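Local coordinates for protein arabinogalactan endo-1,4-beta-galactosidase (Ignisphaera aggregans, PDB 7OSK) that probably hydrolyses the beta-1,4-galactan chains of arabinogalactan from within, through this calcium-binding glycoside hydrolase family 53 catalytic domain of a longer archaeal protein, at residues P264-R278 and F330-G342. Residues are numbered along the deposited sequence; the frame is centred on the assembly and turned at random.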
ATOM      1  N   PRO A 264       3.666  -8.711  10.439  1.00 25.63           N
ATOM      2  CA  PRO A 264       3.882  -9.330  11.755  1.00 25.00           C
ATOM      3  C   PRO A 264       5.302  -9.848  11.971  1.00 26.41           C
ATOM      4  O   PRO A 264       5.818  -9.789  13.087  1.00 26.84           O
ATOM      5  CB  PRO A 264       2.888 -10.497  11.764  1.00 25.45           C
ATOM      6  CG  PRO A 264       1.858 -10.137  10.774  1.00 25.46           C
ATOM      7  CD  PRO A 264       2.562  -9.364   9.711  1.00 24.82           C
ATOM      8  N   TYR A 265       5.920 -10.348  10.906  1.00 28.11           N
ATOM      9  CA  TYR A 265       7.261 -10.925  10.990  1.00 28.57           C
ATOM     10  C   TYR A 265       8.347  -9.852  11.090  1.00 26.56           C
ATOM     11  O   TYR A 265       9.537 -10.168  11.120  1.00 29.49           O
ATOM     12  CB  TYR A 265       7.528 -11.832   9.779  1.00 28.97           C
ATOM     13  CG  TYR A 265       7.073 -11.272   8.443  1.00 27.96           C
ATOM     14  CD1 TYR A 265       7.846 -10.349   7.748  1.00 28.47           C
ATOM     15  CD2 TYR A 265       5.871 -11.674   7.876  1.00 25.92           C
ATOM     16  CE1 TYR A 265       7.432  -9.843   6.525  1.00 25.40           C
ATOM     17  CE2 TYR A 265       5.450 -11.174   6.658  1.00 23.41           C
ATOM     18  CZ  TYR A 265       6.234 -10.262   5.987  1.00 23.89           C
ATOM     19  OH  TYR A 265       5.812  -9.766   4.776  1.00 24.87           O
ATOM     20  N   TRP A 266       7.931  -8.590  11.147  1.00 25.74           N
ATOM     21  CA  TRP A 266       8.854  -7.463  11.233  1.00 25.73           C
ATOM     22  C   TRP A 266       8.500  -6.523  12.374  1.00 22.87           C
ATOM     23  O   TRP A 266       9.376  -6.059  13.100  1.00 28.69           O
ATOM     24  CB  TRP A 266       8.853  -6.666   9.925  1.00 25.29           C
ATOM     25  CG  TRP A 266       9.714  -7.221   8.839  1.00 25.98           C
ATOM     26  CD1 TRP A 266      10.747  -8.102   8.971  1.00 28.22           C
ATOM     27  CD2 TRP A 266       9.619  -6.922   7.442  1.00 27.50           C
ATOM     28  NE1 TRP A 266      11.299  -8.371   7.743  1.00 27.94           N
ATOM     29  CE2 TRP A 266      10.623  -7.659   6.788  1.00 28.81           C
ATOM     30  CE3 TRP A 266       8.778  -6.103   6.681  1.00 27.29           C
ATOM     31  CZ2 TRP A 266      10.812  -7.602   5.409  1.00 30.17           C
ATOM     32  CZ3 TRP A 266       8.967  -6.050   5.313  1.00 28.42           C
ATOM     33  CH2 TRP A 266       9.975  -6.795   4.690  1.00 28.53           C
ATOM     34  N   HIS A 267       7.209  -6.248  12.523  1.00 20.92           N
ATOM     35  CA  HIS A 267       6.755  -5.126  13.334  1.00 22.21           C
ATOM     36  C   HIS A 267       6.173  -5.535  14.684  1.00 20.42           C
ATOM     37  O   HIS A 267       6.105  -4.717  15.600  1.00 21.02           O
ATOM     38  CB  HIS A 267       5.728  -4.320  12.537  1.00 24.81           C
ATOM     39  CG  HIS A 267       6.296  -3.685  11.304  1.00 22.38           C
ATOM     40  ND1 HIS A 267       5.608  -3.624  10.113  1.00 18.40           N
ATOM     41  CD2 HIS A 267       7.488  -3.082  11.081  1.00 22.91           C
ATOM     42  CE1 HIS A 267       6.352  -3.014   9.207  1.00 22.34           C
ATOM     43  NE2 HIS A 267       7.497  -2.674   9.769  1.00 21.54           N
ATOM     44  N   GLY A 268       5.759  -6.792  14.813  1.00 21.21           N
ATOM     45  CA  GLY A 268       5.327  -7.311  16.100  1.00 23.26           C
ATOM     46  C   GLY A 268       4.163  -8.281  16.050  1.00 24.49           C
ATOM     47  O   GLY A 268       3.750  -8.735  14.982  1.00 24.68           O
ATOM     48  N   THR A 269       3.636  -8.596  17.227  1.00 23.44           N
ATOM     49  CA  THR A 269       2.538  -9.543  17.363  1.00 25.51           C
ATOM     50  C   THR A 269       1.197  -8.872  17.098  1.00 24.80           C
ATOM     51  O   THR A 269       1.124  -7.655  16.920  1.00 24.20           O
ATOM     52  CB  THR A 269       2.508 -10.167  18.770  1.00 25.84           C
ATOM     53  OG1 THR A 269       2.266  -9.146  19.747  1.00 22.41           O
ATOM     54  CG2 THR A 269       3.828 -10.862  19.075  1.00 23.85           C
ATOM     55  N   MET A 270       0.140  -9.675  17.074  1.00 24.62           N
ATOM     56  CA  MET A 270      -1.208  -9.161  16.877  1.00 26.71           C
ATOM     57  C   MET A 270      -1.598  -8.249  18.037  1.00 27.15           C
ATOM     58  O   MET A 270      -2.341  -7.284  17.858  1.00 24.58           O
ATOM     59  CB  MET A 270      -2.208 -10.312  16.750  1.00 28.23           C
ATOM     60  CG  MET A 270      -3.565  -9.899  16.200  1.00 27.46           C
ATOM     61  SD  MET A 270      -3.480  -9.259  14.515  1.00 26.68           S
ATOM     62  CE  MET A 270      -2.809 -10.670  13.637  1.00 25.78           C
ATOM     63  N   ASP A 271      -1.089  -8.566  19.225  1.00 27.63           N
ATOM     64  CA  ASP A 271      -1.342  -7.755  20.410  1.00 28.65           C
ATOM     65  C   ASP A 271      -0.638  -6.406  20.313  1.00 29.04           C
ATOM     66  O   ASP A 271      -1.173  -5.388  20.750  1.00 29.63           O
ATOM     67  CB  ASP A 271      -0.890  -8.491  21.672  1.00 31.46           C
ATOM     68  CG  ASP A 271      -2.023  -9.229  22.357  1.00 36.70           C
ATOM     69  OD1 ASP A 271      -3.091  -8.619  22.573  1.00 40.65           O
ATOM     70  OD2 ASP A 271      -1.846 -10.422  22.677  1.00 46.19           O
ATOM     71  N   ASP A 272       0.563  -6.404  19.745  1.00 27.62           N
ATOM     72  CA  ASP A 272       1.301  -5.164  19.530  1.00 27.07           C
ATOM     73  C   ASP A 272       0.531  -4.256  18.575  1.00 27.08           C
ATOM     74  O   ASP A 272       0.591  -3.029  18.684  1.00 24.59           O
ATOM     75  CB  ASP A 272       2.699  -5.450  18.978  1.00 24.90           C
ATOM     76  CG  ASP A 272       3.557  -6.249  19.942  1.00 26.10           C
ATOM     77  OD1 ASP A 272       3.402  -6.072  21.168  1.00 32.56           O
ATOM     78  OD2 ASP A 272       4.388  -7.053  19.473  1.00 22.54           O
ATOM     79  N   PHE A 273      -0.193  -4.866  17.641  1.00 25.72           N
ATOM     80  CA  PHE A 273      -1.024  -4.115  16.711  1.00 25.28           C
ATOM     81  C   PHE A 273      -2.258  -3.568  17.423  1.00 25.62           C
ATOM     82  O   PHE A 273      -2.676  -2.440  17.175  1.00 24.98           O
ATOM     83  CB  PHE A 273      -1.437  -4.990  15.526  1.00 25.06           C
ATOM     84  CG  PHE A 273      -2.334  -4.293  14.540  1.00 25.83           C
ATOM     85  CD1 PHE A 273      -1.820  -3.369  13.644  1.00 24.58           C
ATOM     86  CD2 PHE A 273      -3.694  -4.562  14.507  1.00 25.42           C
ATOM     87  CE1 PHE A 273      -2.642  -2.728  12.738  1.00 24.12           C
ATOM     88  CE2 PHE A 273      -4.521  -3.923  13.602  1.00 25.01           C
ATOM     89  CZ  PHE A 273      -3.995  -3.005  12.717  1.00 25.09           C
ATOM     90  N   ARG A 274      -2.831  -4.371  18.314  1.00 29.18           N
ATOM     91  CA  ARG A 274      -4.001  -3.960  19.085  1.00 26.55           C
ATOM     92  C   ARG A 274      -3.705  -2.739  19.947  1.00 27.58           C
ATOM     93  O   ARG A 274      -4.528  -1.833  20.060  1.00 30.37           O
ATOM     94  CB  ARG A 274      -4.487  -5.103  19.975  1.00 28.54           C
ATOM     95  CG  ARG A 274      -5.612  -5.925  19.377  1.00 28.65           C
ATOM     96  CD  ARG A 274      -6.147  -6.938  20.375  1.00 27.60           C
ATOM     97  NE  ARG A 274      -7.492  -7.389  20.025  1.00 27.71           N
ATOM     98  CZ  ARG A 274      -7.762  -8.385  19.188  1.00 27.26           C
ATOM     99  NH1 ARG A 274      -6.782  -9.057  18.595  1.00 30.15           N
ATOM    100  NH2 ARG A 274      -9.022  -8.711  18.939  1.00 25.91           N
ATOM    101  N   ASN A 275      -2.528  -2.726  20.560  1.00 27.10           N
ATOM    102  CA  ASN A 275      -2.142  -1.636  21.445  1.00 28.01           C
ATOM    103  C   ASN A 275      -1.997  -0.325  20.687  1.00 27.14           C
ATOM    104  O   ASN A 275      -2.316   0.741  21.215  1.00 27.75           O
ATOM    105  CB  ASN A 275      -0.833  -1.968  22.164  1.00 30.51           C
ATOM    106  CG  ASN A 275      -0.936  -3.220  23.013  1.00 32.57           C
ATOM    107  OD1 ASN A 275      -1.972  -3.490  23.624  1.00 32.89           O
ATOM    108  ND2 ASN A 275       0.142  -3.993  23.055  1.00 35.05           N
ATOM    109  N   LEU A 276      -1.516  -0.403  19.452  1.00 26.19           N
ATOM    110  CA  LEU A 276      -1.363   0.788  18.626  1.00 24.26           C
ATOM    111  C   LEU A 276      -2.719   1.380  18.271  1.00 25.26           C
ATOM    112  O   LEU A 276      -2.924   2.588  18.377  1.00 24.59           O
ATOM    113  CB  LEU A 276      -0.591   0.472  17.343  1.00 25.09           C
ATOM    114  CG  LEU A 276      -0.418   1.668  16.398  1.00 24.27           C
ATOM    115  CD1 LEU A 276       0.452   2.742  17.043  1.00 23.36           C
ATOM    116  CD2 LEU A 276       0.155   1.235  15.068  1.00 20.79           C
ATOM    117  N   VAL A 277      -3.640   0.524  17.841  1.00 26.40           N
ATOM    118  CA  VAL A 277      -4.944   0.978  17.379  1.00 25.07           C
ATOM    119  C   VAL A 277      -5.686   1.725  18.483  1.00 26.20           C
ATOM    120  O   VAL A 277      -6.125   2.857  18.280  1.00 26.88           O
ATOM    121  CB  VAL A 277      -5.808  -0.204  16.879  1.00 26.75           C
ATOM    122  CG1 VAL A 277      -7.220   0.264  16.529  1.00 30.61           C
ATOM    123  CG2 VAL A 277      -5.161  -0.862  15.668  1.00 25.80           C
ATOM    124  N   ARG A 278      -5.820   1.098  19.648  1.00 26.45           N
ATOM    125  CA  ARG A 278      -6.565   1.701  20.750  1.00 27.70           C
ATOM    126  C   ARG A 278      -5.907   2.994  21.234  1.00 25.65           C
ATOM    127  O   ARG A 278      -6.572   3.868  21.789  1.00 28.59           O
ATOM    128  CB  ARG A 278      -6.704   0.716  21.914  1.00 30.75           C
ATOM    129  CG  ARG A 278      -5.427   0.476  22.700  1.00 30.61           C
ATOM    130  CD  ARG A 278      -5.671  -0.456  23.874  1.00 32.81           C
ATOM    131  NE  ARG A 278      -5.759  -1.859  23.465  1.00 35.05           N
ATOM    132  CZ  ARG A 278      -6.890  -2.504  23.186  1.00 38.86           C
ATOM    133  NH1 ARG A 278      -8.065  -1.889  23.262  1.00 35.62           N
ATOM    134  NH2 ARG A 278      -6.840  -3.781  22.831  1.00 36.66           N
ATOM    135  N   PHE A 330      -4.571 -15.052   9.426  1.00 25.59           N
ATOM    136  CA  PHE A 330      -3.941 -13.790   9.789  1.00 26.68           C
ATOM    137  C   PHE A 330      -4.749 -12.590   9.301  1.00 26.16           C
ATOM    138  O   PHE A 330      -4.956 -11.634  10.051  1.00 26.40           O
ATOM    139  CB  PHE A 330      -2.521 -13.720   9.226  1.00 25.66           C
ATOM    140  CG  PHE A 330      -1.994 -12.321   9.101  1.00 25.30           C
ATOM    141  CD1 PHE A 330      -1.776 -11.546  10.229  1.00 27.43           C
ATOM    142  CD2 PHE A 330      -1.720 -11.776   7.859  1.00 22.75           C
ATOM    143  CE1 PHE A 330      -1.297 -10.255  10.119  1.00 26.11           C
ATOM    144  CE2 PHE A 330      -1.238 -10.485   7.743  1.00 24.50           C
ATOM    145  CZ  PHE A 330      -1.026  -9.725   8.875  1.00 24.28           C
ATOM    146  N   ILE A 331      -5.204 -12.642   8.052  1.00 23.75           N
ATOM    147  CA  ILE A 331      -5.940 -11.527   7.460  1.00 24.91           C
ATOM    148  C   ILE A 331      -7.263 -11.290   8.181  1.00 26.44           C
ATOM    149  O   ILE A 331      -7.593 -10.154   8.525  1.00 27.15           O
ATOM    150  CB  ILE A 331      -6.213 -11.761   5.958  1.00 25.39           C
ATOM    151  CG1 ILE A 331      -4.896 -11.768   5.179  1.00 25.27           C
ATOM    152  CG2 ILE A 331      -7.146 -10.679   5.400  1.00 25.29           C
ATOM    153  CD1 ILE A 331      -5.040 -12.127   3.708  1.00 25.99           C
ATOM    154  N   ARG A 332      -8.024 -12.359   8.396  1.00 27.19           N
ATOM    155  CA  ARG A 332      -9.295 -12.258   9.106  1.00 27.07           C
ATOM    156  C   ARG A 332      -9.088 -11.670  10.499  1.00 26.28           C
ATOM    157  O   ARG A 332      -9.879 -10.840  10.953  1.00 28.31           O
ATOM    158  CB  ARG A 332      -9.967 -13.628   9.212  1.00 28.60           C
ATOM    159  CG  ARG A 332     -11.328 -13.616   9.913  1.00 30.12           C
ATOM    160  CD  ARG A 332     -11.348 -14.554  11.118  1.00 31.33           C
ATOM    161  NE  ARG A 332     -10.767 -13.947  12.316  1.00 29.02           N
ATOM    162  CZ  ARG A 332     -11.464 -13.509  13.365  1.00 28.91           C
ATOM    163  NH1 ARG A 332     -12.789 -13.599  13.396  1.00 29.17           N
ATOM    164  NH2 ARG A 332     -10.828 -12.977  14.399  1.00 27.57           N
ATOM    165  N   ASP A 333      -8.021 -12.097  11.169  1.00 23.93           N
ATOM    166  CA  ASP A 333      -7.742 -11.654  12.530  1.00 27.07           C
ATOM    167  C   ASP A 333      -7.268 -10.202  12.565  1.00 26.55           C
ATOM    168  O   ASP A 333      -7.487  -9.497  13.551  1.00 24.26           O
ATOM    169  CB  ASP A 333      -6.702 -12.567  13.183  1.00 28.13           C
ATOM    170  CG  ASP A 333      -7.245 -13.954  13.478  1.00 27.21           C
ATOM    171  OD1 ASP A 333      -8.478 -14.142  13.408  1.00 28.22           O
ATOM    172  OD2 ASP A 333      -6.440 -14.858  13.784  1.00 25.99           O
ATOM    173  N   LEU A 334      -6.626  -9.758  11.489  1.00 28.48           N
ATOM    174  CA  LEU A 334      -6.193  -8.369  11.384  1.00 29.33           C
ATOM    175  C   LEU A 334      -7.402  -7.458  11.184  1.00 26.98           C
ATOM    176  O   LEU A 334      -7.495  -6.393  11.796  1.00 25.15           O
ATOM    177  CB  LEU A 334      -5.197  -8.194  10.235  1.00 30.80           C
ATOM    178  CG  LEU A 334      -4.516  -6.824  10.144  1.00 27.68           C
ATOM    179  CD1 LEU A 334      -3.593  -6.596  11.333  1.00 26.11           C
ATOM    180  CD2 LEU A 334      -3.746  -6.692   8.839  1.00 25.20           C
ATOM    181  N   ILE A 335      -8.322  -7.884  10.322  1.00 25.24           N
ATOM    182  CA  ILE A 335      -9.571  -7.158  10.110  1.00 25.31           C
ATOM    183  C   ILE A 335     -10.358  -7.101  11.414  1.00 25.93           C
ATOM    184  O   ILE A 335     -10.922  -6.064  11.770  1.00 24.76           O
ATOM    185  CB  ILE A 335     -10.433  -7.817   9.004  1.00 25.92           C
ATOM    186  CG1 ILE A 335      -9.735  -7.677   7.646  1.00 26.91           C
ATOM    187  CG2 ILE A 335     -11.834  -7.192   8.960  1.00 25.38           C
ATOM    188  CD1 ILE A 335     -10.492  -8.285   6.468  1.00 26.64           C
ATOM    189  N   ALA A 336     -10.391  -8.223  12.124  1.00 24.55           N
ATOM    190  CA  ALA A 336     -11.097  -8.300  13.395  1.00 25.73           C
ATOM    191  C   ALA A 336     -10.433  -7.405  14.436  1.00 25.21           C
ATOM    192  O   ALA A 336     -11.097  -6.613  15.100  1.00 25.43           O
ATOM    193  CB  ALA A 336     -11.147  -9.737  13.885  1.00 26.66           C
ATOM    194  N   ALA A 337      -9.117  -7.538  14.569  1.00 26.38           N
ATOM    195  CA  ALA A 337      -8.359  -6.752  15.535  1.00 25.27           C
ATOM    196  C   ALA A 337      -8.526  -5.258  15.281  1.00 24.79           C
ATOM    197  O   ALA A 337      -8.687  -4.477  16.215  1.00 26.28           O
ATOM    198  CB  ALA A 337      -6.890  -7.131  15.488  1.00 24.64           C
ATOM    199  N   LEU A 338      -8.488  -4.865  14.013  1.00 23.61           N
ATOM    200  CA  LEU A 338      -8.603  -3.459  13.655  1.00 24.75           C
ATOM    201  C   LEU A 338      -9.979  -2.899  14.000  1.00 25.63           C
ATOM    202  O   LEU A 338     -10.088  -1.797  14.538  1.00 24.87           O
ATOM    203  CB  LEU A 338      -8.320  -3.262  12.164  1.00 24.55           C
ATOM    204  CG  LEU A 338      -8.493  -1.831  11.642  1.00 24.04           C
ATOM    205  CD1 LEU A 338      -7.644  -0.847  12.436  1.00 23.53           C
ATOM    206  CD2 LEU A 338      -8.149  -1.761  10.162  1.00 22.84           C
ATOM    207  N   TYR A 339     -11.027  -3.657  13.693  1.00 24.99           N
ATOM    208  CA  TYR A 339     -12.392  -3.181  13.896  1.00 25.14           C
ATOM    209  C   TYR A 339     -12.805  -3.239  15.362  1.00 25.43           C
ATOM    210  O   TYR A 339     -13.491  -2.342  15.854  1.00 26.40           O
ATOM    211  CB  TYR A 339     -13.376  -3.994  13.051  1.00 24.99           C
ATOM    212  CG  TYR A 339     -14.814  -3.561  13.230  1.00 26.77           C
ATOM    213  CD1 TYR A 339     -15.188  -2.237  13.042  1.00 27.18           C
ATOM    214  CD2 TYR A 339     -15.799  -4.475  13.587  1.00 27.72           C
ATOM    215  CE1 TYR A 339     -16.502  -1.832  13.207  1.00 26.99           C
ATOM    216  CE2 TYR A 339     -17.116  -4.079  13.753  1.00 28.14           C
ATOM    217  CZ  TYR A 339     -17.461  -2.756  13.563  1.00 27.61           C
ATOM    218  OH  TYR A 339     -18.767  -2.354  13.727  1.00 26.14           O
ATOM    219  N   GLU A 340     -12.387  -4.291  16.056  1.00 25.32           N
ATOM    220  CA  GLU A 340     -12.757  -4.485  17.455  1.00 27.96           C
ATOM    221  C   GLU A 340     -12.163  -3.402  18.353  1.00 27.35           C
ATOM    222  O   GLU A 340     -12.708  -3.096  19.414  1.00 25.77           O
ATOM    223  CB  GLU A 340     -12.314  -5.871  17.932  1.00 26.41           C
ATOM    224  CG  GLU A 340     -13.170  -7.003  17.378  1.00 25.90           C
ATOM    225  CD  GLU A 340     -12.584  -8.374  17.644  1.00 25.60           C
ATOM    226  OE1 GLU A 340     -11.634  -8.470  18.449  1.00 27.55           O
ATOM    227  OE2 GLU A 340     -13.075  -9.356  17.045  1.00 26.75           O
ATOM    228  N   GLU A 341     -11.048  -2.825  17.915  1.00 27.39           N
ATOM    229  CA  GLU A 341     -10.375  -1.766  18.660  1.00 28.25           C
ATOM    230  C   GLU A 341     -10.614  -0.409  18.007  1.00 27.65           C
ATOM    231  O   GLU A 341     -10.848   0.589  18.691  1.00 25.50           O
ATOM    232  CB  GLU A 341      -8.873  -2.040  18.742  1.00 28.31           C
ATOM    233  CG  GLU A 341      -8.510  -3.462  19.133  1.00 28.52           C
ATOM    234  CD  GLU A 341      -8.813  -3.777  20.584  1.00 31.47           C
ATOM    235  OE1 GLU A 341      -9.381  -2.911  21.283  1.00 33.04           O
ATOM    236  OE2 GLU A 341      -8.468  -4.894  21.030  1.00 30.70           O
ATOM    237  N   GLY A 342     -10.543  -0.381  16.680  1.00 27.67           N
ATOM    238  CA  GLY A 342     -10.719   0.847  15.929  1.00 26.35           C
ATOM    239  C   GLY A 342     -12.127   1.397  16.035  1.00 26.57           C
ATOM    240  O   GLY A 342     -12.341   2.599  15.864  1.00 25.36           O
TER
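Met270 packs as a knob of helix 270-278 into a hole on helix 330-342, among Phe330, Asp333, Leu334 and Ala337. With CG anti to the backbone N (chi1 -165°) and bends at chi2 and chi3, its CE reaches the edge of the Phe330 ring, 3.7 Å from CD1. Pro264, just ahead of the helix, meets the same ring through CG, obliquely. One turn on, Phe273 lies deeper. Leu334 CD1 sits over one face of its ring in a CH-pi contact, 3.8 Å from the centroid, while Val277 CG2 of its own helix covers the opposite face; Ala337 CB and Leu338 N lie at the edge. Val277 completes the apolar strip, CG2 against Leu338 CD1 (4.1 Å) and CG1 beside Glu341 CB.

Charges close the outer side. The chain of Arg274 runs extended from CG to NE and lays one guanidinium face over Ala337 CB. Its NH2 meets Glu340 OE1 in the guanidinium plane, a salt bridge at 2.7 Å; at the edge, NE gives Glu341 OE2 a weak, salt-bridging hydrogen bond of 2.9 Å. Glu341 is shared: Arg278 comes alongside it in a salt bridge of two weak hydrogen bonds, NH1 to OE1 and NH2 to OE2, guanidinium and carboxylate planes 85° apart. A leucine in place of Arg274 would probably leave Glu340 without this salt-bridge mate, Glu341 with Arg278 as its remaining partner across this contact, and Ala337 without its flat cover. Thr269 and Asp272 form a capping box at the start of helix 270-278.

The axes pass 8.8 Å apart at -30°. Beneath them, Phe273, Leu334 and Leu338 rest on strand 287-293, which the chain follows between the two helices. This is the packing of neighbouring outer helices in a (beta/alpha)8 TIM barrel, the family 53 catalytic fold, here away from the calcium site.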